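Local coordinates for putative capsular polysaccharide biosynthesis protein (PDB 6EWQ) that probably acts as a pyridoxal phosphate-dependent aminotransferase of the DegT/DnrJ/EryC1 family, putatively in capsular polysaccharide biosynthesis, at residues V204-T209 with S317-I322; P134-G139 with A178-S183; I12-P17 with E380-L385. All coordinates share one frame; numbering follows the deposited sequence.

Interaction 1: residues V204-T209 with S317-I322; sequences VKNFTT and SRHLYI. With PLP (pyridoxal-5'-phosphate), chain E.
Two hydrogen bonds tie Asn206 to the 317-322 segment, one from each end of its carboxamide. Asn206 OD1 accepts a hydrogen bond from His319 ND1 at 2.7 Å, with OD1 almost in the ring plane and the donor nitrogen lying 29° out of the carbonyl plane. Amide and imidazole are turned 61° against each other, so they meet by oxygen and ring edge without stacking. The amide nitrogen gives a weak, bent bond to the backbone, Asn206 ND2 to Ser317 O at 3.1 Å.

Further close contacts surround the same ring. With CG of His319 anti to the backbone N (chi1 174°), the imidazole reaches over to the start of the 204-209 loop, where CE1 lies 3.2 Å from Val204 O, again at the ring edge, and 3.5 Å from Lys205 CA. Further out, Lys205 CD passes 4.0 Å from His319 NE2.

The covalent link belongs to Lys205, whose chain bends at chi2 and chi4 and ends with NZ 1.5 Å from PLP C4A. A lysine joined to the cofactor through C4A is consistent with the internal aldimine of PLP enzymes, although this length is nearer a single bond. Because the loop residue directly after this lysine bonds to His319 and Ser317, the polar pairing ties the root of the cofactor-bearing side chain to the 317-322 segment.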
ATOM      1  N   VAL A 204      15.078  -0.775  -6.608  1.00 18.88           N
ATOM      2  CA  VAL A 204      16.524  -0.943  -6.374  1.00 18.72           C
ATOM      3  C   VAL A 204      16.947  -2.352  -5.962  1.00 19.01           C
ATOM      4  O   VAL A 204      18.143  -2.608  -5.822  1.00 17.17           O
ATOM      5  CB  VAL A 204      17.111   0.104  -5.352  1.00 18.50           C
ATOM      6  CG1 VAL A 204      16.690   1.528  -5.706  1.00 18.49           C
ATOM      7  CG2 VAL A 204      16.730  -0.157  -3.903  1.00 17.82           C
ATOM      8  N   LYS A 205      15.984  -3.256  -5.792  1.00 19.59           N
ATOM      9  CA  LYS A 205      16.251  -4.630  -5.342  1.00 19.26           C
ATOM     10  C   LYS A 205      16.686  -5.536  -6.531  1.00 18.46           C
ATOM     11  O   LYS A 205      16.618  -5.130  -7.700  1.00 19.39           O
ATOM     12  CB  LYS A 205      15.054  -5.180  -4.547  1.00 19.03           C
ATOM     13  CG  LYS A 205      15.059  -4.963  -3.021  1.00 19.54           C
ATOM     14  CD  LYS A 205      15.592  -3.644  -2.454  1.00 19.22           C
ATOM     15  CE  LYS A 205      15.428  -3.415  -0.923  1.00 18.28           C
ATOM     16  NZ  LYS A 205      14.171  -2.759  -0.470  1.00 17.90           N
ATOM     17  N   ASN A 206      17.202  -6.725  -6.231  1.00 18.81           N
ATOM     18  CA  ASN A 206      17.701  -7.653  -7.276  1.00 18.63           C
ATOM     19  C   ASN A 206      16.636  -8.016  -8.321  1.00 18.83           C
ATOM     20  O   ASN A 206      16.948  -8.159  -9.509  1.00 16.90           O
ATOM     21  CB  ASN A 206      18.176  -8.967  -6.672  1.00 18.79           C
ATOM     22  CG  ASN A 206      19.619  -8.956  -6.249  1.00 18.59           C
ATOM     23  OD1 ASN A 206      20.149  -7.951  -5.848  1.00 17.69           O
ATOM     24  ND2 ASN A 206      20.267 -10.123  -6.365  1.00 19.52           N
ATOM     25  N   PHE A 207      15.435  -8.263  -7.821  1.00 17.47           N
ATOM     26  CA  PHE A 207      14.259  -8.670  -8.577  1.00 18.83           C
ATOM     27  C   PHE A 207      13.279  -7.556  -8.338  1.00 18.60           C
ATOM     28  O   PHE A 207      12.952  -7.275  -7.205  1.00 17.87           O
ATOM     29  CB  PHE A 207      13.757  -9.957  -7.968  1.00 20.73           C
ATOM     30  CG  PHE A 207      12.529 -10.518  -8.581  1.00 21.71           C
ATOM     31  CD1 PHE A 207      11.278 -10.083  -8.171  1.00 23.29           C
ATOM     32  CD2 PHE A 207      12.611 -11.584  -9.463  1.00 22.48           C
ATOM     33  CE1 PHE A 207      10.136 -10.671  -8.670  1.00 23.49           C
ATOM     34  CE2 PHE A 207      11.474 -12.165  -9.966  1.00 21.39           C
ATOM     35  CZ  PHE A 207      10.241 -11.707  -9.588  1.00 22.42           C
ATOM     36  N   THR A 208      12.868  -6.848  -9.395  1.00 19.64           N
ATOM     37  CA  THR A 208      12.008  -5.700  -9.204  1.00 18.25           C
ATOM     38  C   THR A 208      10.660  -5.750  -9.934  1.00 19.16           C
ATOM     39  O   THR A 208      10.563  -6.256 -11.064  1.00 20.64           O
ATOM     40  CB  THR A 208      12.724  -4.396  -9.531  1.00 18.79           C
ATOM     41  OG1 THR A 208      11.922  -3.302  -9.030  1.00 19.86           O
ATOM     42  CG2 THR A 208      12.965  -4.231 -11.061  1.00 18.95           C
ATOM     43  N   THR A 209       9.636  -5.201  -9.269  1.00 18.11           N
ATOM     44  CA  THR A 209       8.382  -4.848  -9.882  1.00 16.79           C
ATOM     45  C   THR A 209       8.129  -3.369  -9.751  1.00 16.56           C
ATOM     46  O   THR A 209       6.993  -2.931  -9.790  1.00 17.58           O
ATOM     47  CB  THR A 209       7.217  -5.695  -9.323  1.00 16.95           C
ATOM     48  OG1 THR A 209       7.070  -5.500  -7.899  1.00 15.93           O
ATOM     49  CG2 THR A 209       7.491  -7.160  -9.625  1.00 17.41           C
ATOM     50  N   SER A 317      22.426 -14.069  -2.693  1.00 19.15           N
ATOM     51  CA  SER A 317      21.901 -13.453  -3.905  1.00 19.09           C
ATOM     52  C   SER A 317      22.788 -12.324  -4.456  1.00 19.57           C
ATOM     53  O   SER A 317      22.648 -11.962  -5.631  1.00 19.75           O
ATOM     54  CB  SER A 317      20.529 -12.865  -3.629  1.00 19.52           C
ATOM     55  OG  SER A 317      20.651 -11.845  -2.654  1.00 19.81           O
ATOM     56  N   ARG A 318      23.652 -11.745  -3.618  1.00 19.04           N
ATOM     57  CA  ARG A 318      24.622 -10.731  -4.025  1.00 19.90           C
ATOM     58  C   ARG A 318      23.907  -9.474  -4.456  1.00 18.92           C
ATOM     59  O   ARG A 318      24.057  -8.974  -5.620  1.00 17.60           O
ATOM     60  CB  ARG A 318      25.598 -11.206  -5.126  1.00 21.10           C
ATOM     61  CG  ARG A 318      26.405 -12.436  -4.740  1.00 21.96           C
ATOM     62  CD  ARG A 318      27.320 -12.899  -5.865  1.00 22.55           C
ATOM     63  NE  ARG A 318      28.159 -14.030  -5.467  1.00 20.93           N
ATOM     64  CZ  ARG A 318      27.747 -15.281  -5.374  1.00 22.27           C
ATOM     65  NH1 ARG A 318      26.513 -15.645  -5.702  1.00 23.71           N
ATOM     66  NH2 ARG A 318      28.590 -16.209  -4.985  1.00 25.21           N
ATOM     67  N   HIS A 319      23.179  -8.942  -3.490  1.00 16.93           N
ATOM     68  CA  HIS A 319      22.362  -7.730  -3.680  1.00 16.72           C
ATOM     69  C   HIS A 319      23.113  -6.431  -3.478  1.00 16.86           C
ATOM     70  O   HIS A 319      22.993  -5.518  -4.305  1.00 17.09           O
ATOM     71  CB  HIS A 319      21.118  -7.763  -2.752  1.00 16.51           C
ATOM     72  CG  HIS A 319      20.350  -6.491  -2.818  1.00 17.10           C
ATOM     73  ND1 HIS A 319      19.895  -5.974  -4.016  1.00 16.21           N
ATOM     74  CD2 HIS A 319      20.074  -5.561  -1.868  1.00 17.16           C
ATOM     75  CE1 HIS A 319      19.379  -4.779  -3.793  1.00 15.81           C
ATOM     76  NE2 HIS A 319      19.510  -4.491  -2.509  1.00 16.46           N
ATOM     77  N   LEU A 320      23.909  -6.364  -2.407  1.00 17.17           N
ATOM     78  CA  LEU A 320      24.744  -5.180  -2.049  1.00 17.62           C
ATOM     79  C   LEU A 320      26.215  -5.541  -1.814  1.00 16.85           C
ATOM     80  O   LEU A 320      26.523  -6.574  -1.217  1.00 14.07           O
ATOM     81  CB  LEU A 320      24.270  -4.512  -0.762  1.00 18.59           C
ATOM     82  CG  LEU A 320      22.826  -3.997  -0.669  1.00 19.33           C
ATOM     83  CD1 LEU A 320      22.473  -3.557   0.736  1.00 19.04           C
ATOM     84  CD2 LEU A 320      22.529  -2.862  -1.650  1.00 18.27           C
ATOM     85  N   TYR A 321      27.125  -4.735  -2.368  1.00 17.49           N
ATOM     86  CA  TYR A 321      28.564  -4.958  -2.107  1.00 17.43           C
ATOM     87  C   TYR A 321      28.944  -4.146  -0.904  1.00 17.17           C
ATOM     88  O   TYR A 321      29.461  -3.066  -0.993  1.00 16.93           O
ATOM     89  CB  TYR A 321      29.471  -4.691  -3.308  1.00 17.30           C
ATOM     90  CG  TYR A 321      30.807  -5.398  -3.176  1.00 17.57           C
ATOM     91  CD1 TYR A 321      30.889  -6.763  -3.281  1.00 17.80           C
ATOM     92  CD2 TYR A 321      31.992  -4.690  -2.908  1.00 19.04           C
ATOM     93  CE1 TYR A 321      32.108  -7.415  -3.172  1.00 19.28           C
ATOM     94  CE2 TYR A 321      33.226  -5.326  -2.814  1.00 18.08           C
ATOM     95  CZ  TYR A 321      33.279  -6.696  -2.940  1.00 18.76           C
ATOM     96  OH  TYR A 321      34.475  -7.384  -2.855  1.00 16.87           O
ATOM     97  N   ILE A 322      28.602  -4.693   0.259  1.00 17.67           N
ATOM     98  CA  ILE A 322      28.914  -4.070   1.483  1.00 17.86           C
ATOM     99  C   ILE A 322      30.419  -4.261   1.738  1.00 16.72           C
ATOM    100  O   ILE A 322      30.905  -5.369   1.666  1.00 16.89           O
ATOM    101  CB  ILE A 322      28.013  -4.612   2.626  1.00 19.43           C
ATOM    102  CG1 ILE A 322      26.632  -3.958   2.470  1.00 18.88           C
ATOM    103  CG2 ILE A 322      28.618  -4.245   4.002  1.00 20.54           C
ATOM    104  CD1 ILE A 322      25.588  -4.403   3.442  1.00 20.07           C
TER
HETATM  105  N1  PLP E 500      13.926  -4.470   4.615  1.00 15.89           N
HETATM  106  C2  PLP E 500      15.100  -4.154   3.982  1.00 17.00           C
HETATM  107  C2A PLP E 500      16.374  -4.660   4.569  1.00 16.08           C
HETATM  108  C3  PLP E 500      15.092  -3.334   2.739  1.00 17.11           C
HETATM  109  O3  PLP E 500      16.198  -2.984   2.067  1.00 23.74           O
HETATM  110  C4  PLP E 500      13.857  -2.859   2.148  1.00 17.68           C
HETATM  111  C4A PLP E 500      13.908  -2.010   0.829  1.00 17.71           C
HETATM  112  C5  PLP E 500      12.627  -3.267   2.946  1.00 16.93           C
HETATM  113  C6  PLP E 500      12.739  -4.048   4.115  1.00 16.48           C
HETATM  114  C5A PLP E 500      11.235  -2.877   2.522  1.00 16.88           C
HETATM  115  O4P PLP E 500      11.151  -2.919   1.118  1.00 16.95           O
HETATM  116  P   PLP E 500       9.879  -2.321   0.366  1.00 17.52           P
HETATM  117  O1P PLP E 500      10.357  -0.933   0.002  1.00 17.61           O
HETATM  118  O2P PLP E 500       8.842  -2.293   1.443  1.00 16.29           O
HETATM  119  O3P PLP E 500       9.707  -3.390  -0.728  1.00 14.85           O

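Interaction 2: residues P134-G139 with A178-S183. With PLP (pyridoxal-5'-phosphate), chain E.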
ATOM      1  N   PRO A 134      15.273 -11.529  11.890  1.00 16.43           N
ATOM      2  CA  PRO A 134      16.621 -11.315  11.365  1.00 15.82           C
ATOM      3  C   PRO A 134      16.578 -10.738   9.946  1.00 16.14           C
ATOM      4  O   PRO A 134      15.580 -10.921   9.266  1.00 17.83           O
ATOM      5  CB  PRO A 134      17.191 -12.713  11.316  1.00 17.20           C
ATOM      6  CG  PRO A 134      16.009 -13.615  11.161  1.00 17.01           C
ATOM      7  CD  PRO A 134      14.845 -12.936  11.805  1.00 16.43           C
ATOM      8  N   VAL A 135      17.603  -9.990   9.553  1.00 15.74           N
ATOM      9  CA  VAL A 135      17.708  -9.430   8.216  1.00 16.46           C
ATOM     10  C   VAL A 135      18.802 -10.147   7.478  1.00 16.72           C
ATOM     11  O   VAL A 135      19.898 -10.311   8.010  1.00 18.18           O
ATOM     12  CB  VAL A 135      17.931  -7.876   8.183  1.00 18.25           C
ATOM     13  CG1 VAL A 135      19.201  -7.415   8.909  1.00 19.19           C
ATOM     14  CG2 VAL A 135      17.962  -7.338   6.745  1.00 18.13           C
ATOM     15  N   GLU A 136      18.517 -10.535   6.236  1.00 16.43           N
ATOM     16  CA  GLU A 136      19.488 -11.214   5.379  1.00 16.01           C
ATOM     17  C   GLU A 136      20.234 -10.147   4.521  1.00 15.98           C
ATOM     18  O   GLU A 136      19.970  -9.964   3.340  1.00 15.54           O
ATOM     19  CB  GLU A 136      18.809 -12.230   4.500  1.00 16.03           C
ATOM     20  CG  GLU A 136      17.560 -12.920   5.067  1.00 17.58           C
ATOM     21  CD  GLU A 136      17.760 -13.728   6.317  1.00 18.24           C
ATOM     22  OE1 GLU A 136      18.863 -13.734   6.933  1.00 18.50           O
ATOM     23  OE2 GLU A 136      16.793 -14.399   6.655  1.00 18.10           O
ATOM     24  N   LEU A 137      21.138  -9.435   5.189  1.00 16.79           N
ATOM     25  CA  LEU A 137      21.747  -8.198   4.679  1.00 16.98           C
ATOM     26  C   LEU A 137      22.630  -8.493   3.515  1.00 15.00           C
ATOM     27  O   LEU A 137      23.464  -9.355   3.598  1.00 13.31           O
ATOM     28  CB  LEU A 137      22.579  -7.506   5.787  1.00 18.69           C
ATOM     29  CG  LEU A 137      23.256  -6.166   5.424  1.00 21.06           C
ATOM     30  CD1 LEU A 137      22.246  -5.047   5.422  1.00 21.74           C
ATOM     31  CD2 LEU A 137      24.387  -5.807   6.391  1.00 21.60           C
ATOM     32  N   ALA A 138      22.468  -7.708   2.458  1.00 15.37           N
ATOM     33  CA  ALA A 138      23.163  -7.844   1.181  1.00 15.24           C
ATOM     34  C   ALA A 138      22.866  -9.116   0.398  1.00 14.94           C
ATOM     35  O   ALA A 138      23.415  -9.316  -0.723  1.00 15.08           O
ATOM     36  CB  ALA A 138      24.667  -7.639   1.364  1.00 14.55           C
ATOM     37  N   GLY A 139      21.982  -9.939   0.940  1.00 14.76           N
ATOM     38  CA  GLY A 139      21.713 -11.290   0.405  1.00 16.37           C
ATOM     39  C   GLY A 139      22.264 -12.433   1.238  1.00 17.39           C
ATOM     40  O   GLY A 139      21.982 -13.594   0.995  1.00 19.77           O
ATOM     41  N   ALA A 178      14.321  -8.943   2.180  1.00 11.29           N
ATOM     42  CA  ALA A 178      14.219  -7.918   1.167  1.00 11.65           C
ATOM     43  C   ALA A 178      15.401  -8.012   0.137  1.00 12.46           C
ATOM     44  O   ALA A 178      15.214  -7.727  -1.048  1.00 11.85           O
ATOM     45  CB  ALA A 178      14.160  -6.546   1.792  1.00 11.25           C
ATOM     46  N   HIS A 179      16.570  -8.426   0.594  1.00 11.63           N
ATOM     47  CA  HIS A 179      17.724  -8.477  -0.235  1.00 13.43           C
ATOM     48  C   HIS A 179      18.051  -9.880  -0.747  1.00 13.92           C
ATOM     49  O   HIS A 179      19.063 -10.069  -1.409  1.00 13.64           O
ATOM     50  CB  HIS A 179      18.937  -7.982   0.585  1.00 14.58           C
ATOM     51  CG  HIS A 179      18.763  -6.622   1.214  1.00 14.17           C
ATOM     52  ND1 HIS A 179      19.554  -6.192   2.256  1.00 14.48           N
ATOM     53  CD2 HIS A 179      17.968  -5.574   0.891  1.00 14.46           C
ATOM     54  CE1 HIS A 179      19.212  -4.967   2.605  1.00 14.26           C
ATOM     55  NE2 HIS A 179      18.229  -4.573   1.807  1.00 14.73           N
ATOM     56  N   ALA A 180      17.246 -10.869  -0.382  1.00 14.50           N
ATOM     57  CA  ALA A 180      17.715 -12.253  -0.395  1.00 14.65           C
ATOM     58  C   ALA A 180      16.875 -13.230  -1.195  1.00 13.88           C
ATOM     59  O   ALA A 180      17.048 -14.438  -1.053  1.00 14.39           O
ATOM     60  CB  ALA A 180      17.886 -12.755   1.022  1.00 15.87           C
ATOM     61  N   LEU A 181      16.018 -12.735  -2.060  1.00 14.10           N
ATOM     62  CA  LEU A 181      15.398 -13.638  -3.036  1.00 15.09           C
ATOM     63  C   LEU A 181      16.542 -14.302  -3.833  1.00 15.30           C
ATOM     64  O   LEU A 181      17.368 -13.636  -4.405  1.00 16.40           O
ATOM     65  CB  LEU A 181      14.425 -12.905  -3.974  1.00 14.97           C
ATOM     66  CG  LEU A 181      13.689 -13.772  -5.027  1.00 15.11           C
ATOM     67  CD1 LEU A 181      12.631 -14.636  -4.397  1.00 14.44           C
ATOM     68  CD2 LEU A 181      13.052 -12.930  -6.104  1.00 16.14           C
ATOM     69  N   GLY A 182      16.569 -15.627  -3.848  1.00 15.58           N
ATOM     70  CA  GLY A 182      17.636 -16.362  -4.473  1.00 15.00           C
ATOM     71  C   GLY A 182      18.831 -16.767  -3.645  1.00 15.01           C
ATOM     72  O   GLY A 182      19.658 -17.538  -4.107  1.00 14.84           O
ATOM     73  N   SER A 183      18.973 -16.228  -2.454  1.00 16.56           N
ATOM     74  CA  SER A 183      20.028 -16.659  -1.545  1.00 18.05           C
ATOM     75  C   SER A 183      19.673 -18.058  -1.012  1.00 18.65           C
ATOM     76  O   SER A 183      18.503 -18.448  -0.996  1.00 16.34           O
ATOM     77  CB  SER A 183      20.158 -15.676  -0.359  1.00 17.84           C
ATOM     78  OG  SER A 183      20.322 -14.347  -0.829  1.00 16.81           O
TER
HETATM   79  N1  PLP E 500      13.926  -4.470   4.615  1.00 15.89           N
HETATM   80  C2  PLP E 500      15.100  -4.154   3.982  1.00 17.00           C
HETATM   81  C2A PLP E 500      16.374  -4.660   4.569  1.00 16.08           C
HETATM   82  C3  PLP E 500      15.092  -3.334   2.739  1.00 17.11           C
HETATM   83  O3  PLP E 500      16.198  -2.984   2.067  1.00 23.74           O
HETATM   84  C4  PLP E 500      13.857  -2.859   2.148  1.00 17.68           C
HETATM   85  C4A PLP E 500      13.908  -2.010   0.829  1.00 17.71           C
HETATM   86  C5  PLP E 500      12.627  -3.267   2.946  1.00 16.93           C
HETATM   87  C6  PLP E 500      12.739  -4.048   4.115  1.00 16.48           C
HETATM   88  C5A PLP E 500      11.235  -2.877   2.522  1.00 16.88           C
HETATM   89  O4P PLP E 500      11.151  -2.919   1.118  1.00 16.95           O
HETATM   90  P   PLP E 500       9.879  -2.321   0.366  1.00 17.52           P
HETATM   91  O1P PLP E 500      10.357  -0.933   0.002  1.00 17.61           O
HETATM   92  O2P PLP E 500       8.842  -2.293   1.443  1.00 16.29           O
HETATM   93  O3P PLP E 500       9.707  -3.390  -0.728  1.00 14.85           O
HETATM   94  O   HOH W   1      17.243  -8.995   3.462  1.00  5.11           O
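The PLP pocket rests here on two loops that follow neighbouring parallel strands of the large mixed sheet, with His179 of one loop held by Ala138 of the other. The backbone N-H of Ala138 points at the imidazole, Ala138 N to His179 ND1 3.3 Å, from a position 23° out of the ring plane. The other ring nitrogen serves the cofactor: His179 NE2 lies 2.6 Å from PLP O3 in a hydrogen bond, so both ring nitrogens are engaged and the rotation of the ring is fixed. Leu137 runs alongside, CD1 4.1 Å from His179 CE1. Ala178 CB sits over one face of the pyridine ring, 3.4 Å from PLP C2.

Farther from the cofactor, Glu136 CB packs on Ala180 CB at 3.6 Å, and a water joins Glu136 O weakly to His179 N. The type II turn from Ala180 to Ser183 then brings the serine hydroxyl to the other loop, Ser183 OG donating to a lone pair of Gly139 O over 2.6 Å. Loops at the carboxyl ends of parallel strands converge on the PLP ring, as in the large domain of fold-type I PLP enzymes, to which the DegT/DnrJ/EryC1 family belongs.

Interaction 3: residues I12-P17 with E380-L385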
ATOM      1  N   ILE A  12      28.682   6.583 -12.521  1.00 33.60           N
ATOM      2  CA  ILE A  12      28.184   5.270 -12.258  1.00 29.36           C
ATOM      3  C   ILE A  12      27.078   5.336 -11.210  1.00 27.57           C
ATOM      4  O   ILE A  12      27.302   5.803 -10.144  1.00 26.50           O
ATOM      5  CB  ILE A  12      29.337   4.359 -11.828  1.00 28.23           C
ATOM      6  CG1 ILE A  12      30.435   4.385 -12.867  1.00 27.22           C
ATOM      7  CG2 ILE A  12      28.861   2.963 -11.621  1.00 28.51           C
ATOM      8  CD1 ILE A  12      31.716   3.738 -12.478  1.00 27.48           C
ATOM      9  N   PRO A  13      25.868   4.914 -11.546  1.00 24.30           N
ATOM     10  CA  PRO A  13      24.788   5.001 -10.580  1.00 23.97           C
ATOM     11  C   PRO A  13      24.863   3.825  -9.621  1.00 23.01           C
ATOM     12  O   PRO A  13      25.502   2.811  -9.912  1.00 22.89           O
ATOM     13  CB  PRO A  13      23.519   4.961 -11.448  1.00 24.05           C
ATOM     14  CG  PRO A  13      23.921   4.223 -12.680  1.00 23.83           C
ATOM     15  CD  PRO A  13      25.377   4.536 -12.886  1.00 25.32           C
ATOM     16  N   PHE A  14      24.212   3.991  -8.470  1.00 22.58           N
ATOM     17  CA  PHE A  14      24.229   2.981  -7.428  1.00 20.22           C
ATOM     18  C   PHE A  14      23.367   1.757  -7.694  1.00 19.06           C
ATOM     19  O   PHE A  14      23.707   0.648  -7.276  1.00 17.07           O
ATOM     20  CB  PHE A  14      23.808   3.554  -6.090  1.00 18.63           C
ATOM     21  CG  PHE A  14      24.009   2.571  -4.991  1.00 18.36           C
ATOM     22  CD1 PHE A  14      25.324   2.240  -4.577  1.00 17.42           C
ATOM     23  CD2 PHE A  14      22.942   1.898  -4.425  1.00 16.68           C
ATOM     24  CE1 PHE A  14      25.537   1.321  -3.559  1.00 16.51           C
ATOM     25  CE2 PHE A  14      23.168   0.971  -3.434  1.00 16.82           C
ATOM     26  CZ  PHE A  14      24.468   0.689  -2.987  1.00 16.63           C
ATOM     27  N   SER A  15      22.201   1.988  -8.275  1.00 20.19           N
ATOM     28  CA  SER A  15      21.198   0.929  -8.448  1.00 20.57           C
ATOM     29  C   SER A  15      20.123   1.362  -9.478  1.00 20.75           C
ATOM     30  O   SER A  15      18.967   1.493  -9.145  1.00 19.93           O
ATOM     31  CB  SER A  15      20.578   0.586  -7.065  1.00 19.11           C
ATOM     32  OG  SER A  15      20.180   1.785  -6.418  1.00 17.61           O
ATOM     33  N   PRO A  16      20.513   1.529 -10.749  1.00 23.10           N
ATOM     34  CA  PRO A  16      19.485   1.675 -11.770  1.00 24.68           C
ATOM     35  C   PRO A  16      18.690   0.384 -11.958  1.00 25.16           C
ATOM     36  O   PRO A  16      19.227  -0.687 -11.723  1.00 27.26           O
ATOM     37  CB  PRO A  16      20.294   1.971 -13.045  1.00 23.22           C
ATOM     38  CG  PRO A  16      21.576   1.230 -12.829  1.00 22.59           C
ATOM     39  CD  PRO A  16      21.847   1.346 -11.356  1.00 23.11           C
ATOM     40  N   PRO A  17      17.447   0.485 -12.437  1.00 25.93           N
ATOM     41  CA  PRO A  17      16.627  -0.684 -12.705  1.00 28.34           C
ATOM     42  C   PRO A  17      17.083  -1.389 -13.994  1.00 26.43           C
ATOM     43  O   PRO A  17      17.501  -0.725 -14.922  1.00 26.97           O
ATOM     44  CB  PRO A  17      15.223  -0.062 -12.880  1.00 28.42           C
ATOM     45  CG  PRO A  17      15.502   1.240 -13.527  1.00 28.86           C
ATOM     46  CD  PRO A  17      16.797   1.720 -12.928  1.00 27.94           C
ATOM     47  N   GLU A 380      31.648   1.557   7.125  1.00 14.63           N
ATOM     48  CA  GLU A 380      31.020   0.754   6.077  1.00 15.02           C
ATOM     49  C   GLU A 380      30.826   1.627   4.822  1.00 14.79           C
ATOM     50  O   GLU A 380      30.389   2.766   4.930  1.00 13.61           O
ATOM     51  CB  GLU A 380      29.674   0.218   6.560  1.00 14.61           C
ATOM     52  CG  GLU A 380      28.985  -0.776   5.620  1.00 15.15           C
ATOM     53  CD  GLU A 380      28.293  -0.135   4.433  1.00 14.88           C
ATOM     54  OE1 GLU A 380      27.760   0.977   4.584  1.00 13.47           O
ATOM     55  OE2 GLU A 380      28.263  -0.758   3.333  1.00 15.03           O
ATOM     56  N   ILE A 381      31.131   1.070   3.661  1.00 14.30           N
ATOM     57  CA  ILE A 381      30.809   1.721   2.410  1.00 15.99           C
ATOM     58  C   ILE A 381      30.267   0.656   1.452  1.00 14.94           C
ATOM     59  O   ILE A 381      30.842  -0.410   1.311  1.00 14.83           O
ATOM     60  CB  ILE A 381      32.019   2.474   1.806  1.00 16.45           C
ATOM     61  CG1 ILE A 381      32.469   3.616   2.718  1.00 17.59           C
ATOM     62  CG2 ILE A 381      31.659   3.064   0.437  1.00 17.65           C
ATOM     63  CD1 ILE A 381      33.804   4.233   2.315  1.00 17.92           C
ATOM     64  N   THR A 382      29.155   0.969   0.800  1.00 14.57           N
ATOM     65  CA  THR A 382      28.511   0.042  -0.129  1.00 14.99           C
ATOM     66  C   THR A 382      28.772   0.540  -1.504  1.00 15.51           C
ATOM     67  O   THR A 382      28.524   1.696  -1.797  1.00 16.44           O
ATOM     68  CB  THR A 382      26.988  -0.107   0.084  1.00 14.44           C
ATOM     69  OG1 THR A 382      26.701  -0.246   1.480  1.00 13.20           O
ATOM     70  CG2 THR A 382      26.450  -1.362  -0.682  1.00 14.22           C
ATOM     71  N   LEU A 383      29.359  -0.328  -2.330  1.00 17.43           N
ATOM     72  CA  LEU A 383      29.699   0.007  -3.712  1.00 17.68           C
ATOM     73  C   LEU A 383      28.562  -0.462  -4.578  1.00 17.73           C
ATOM     74  O   LEU A 383      27.831  -1.365  -4.182  1.00 16.54           O
ATOM     75  CB  LEU A 383      31.001  -0.686  -4.151  1.00 17.87           C
ATOM     76  CG  LEU A 383      32.215  -0.378  -3.294  1.00 17.83           C
ATOM     77  CD1 LEU A 383      33.393  -1.152  -3.840  1.00 18.35           C
ATOM     78  CD2 LEU A 383      32.536   1.101  -3.184  1.00 17.13           C
ATOM     79  N   PRO A 384      28.416   0.120  -5.767  1.00 18.08           N
ATOM     80  CA  PRO A 384      27.420  -0.335  -6.735  1.00 17.26           C
ATOM     81  C   PRO A 384      27.509  -1.810  -7.030  1.00 16.27           C
ATOM     82  O   PRO A 384      28.602  -2.337  -7.280  1.00 15.88           O
ATOM     83  CB  PRO A 384      27.810   0.450  -7.997  1.00 19.03           C
ATOM     84  CG  PRO A 384      28.353   1.724  -7.449  1.00 18.42           C
ATOM     85  CD  PRO A 384      29.211   1.227  -6.320  1.00 19.02           C
ATOM     86  N   LEU A 385      26.375  -2.489  -6.962  1.00 15.60           N
ATOM     87  CA  LEU A 385      26.299  -3.875  -7.360  1.00 16.16           C
ATOM     88  C   LEU A 385      24.954  -4.108  -8.005  1.00 16.53           C
ATOM     89  O   LEU A 385      23.949  -4.335  -7.306  1.00 14.84           O
ATOM     90  CB  LEU A 385      26.491  -4.791  -6.152  1.00 17.65           C
ATOM     91  CG  LEU A 385      26.391  -6.306  -6.361  1.00 18.33           C
ATOM     92  CD1 LEU A 385      27.340  -6.782  -7.442  1.00 19.13           C
ATOM     93  CD2 LEU A 385      26.680  -7.024  -5.057  1.00 18.29           C
TER
HETATM   94  O   HOH W   2      23.866  -1.725  -5.373  1.00 21.06           O
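Phe14 reaches from the N-terminal loop to the end of strand 380-383, its backbone nearest that of Pro384. From CB the ring is directed at the 382-384 backbone, its edge toward Thr382, because CG stands anti to the main-chain N (chi1 -172°). Phe14 CD1 comes first, 3.9 Å from Pro384 N and close also to CG of that proline ring. At Phe14 CE1 two backbone oxygens approach: Thr382 O at 3.5 Å, near the ring plane, and Leu383 O at 3.6 Å, obliquely. The strand met here is an edge strand of a three-stranded antiparallel sheet within this chain, paired with strand 321-325 and backed by helices 268-299 and 391-407. The tip, Phe14 CZ, touches the methyl of Thr382, 3.7 Å from CG2, the two side chains lying aslant.

A water sits over one face of the Phe14 ring, displaced toward its rim. It accepts a hydrogen bond from Leu385 N at 3.1 Å and lies 3.0 Å from Phe14 O, placed to donate to it. Beside the ring, Pro384 also meets the residues preceding Phe14, with CB 3.8 Å from Pro13 O and CG loosely near the CG2 methyl of Ile12. The Pro13 oxygen is itself hydrogen-bonded by the imidazole of His386.

Interaction 1 lies between the other two and touches both. Its centre is about 8 Å from that of interaction 2, and the two share the cofactor: one supplies the covalent lysine, the other the histidine on O3. Across their seam the rings of His179 and His319 meet, Ser317 OG reaches His179 O at 2.7 Å, and His319 N reaches Ala138 O at 2.8 Å. Toward interaction 3, centres about 10 Å apart, strands 321-325 and 380-383 pair, Tyr321 O lying 3.0 Å from Leu383 N. Interactions 2 and 3 do not touch, their nearest atoms being about 6 Å apart; the side chain of Phe14 is about 10 Å from PLP.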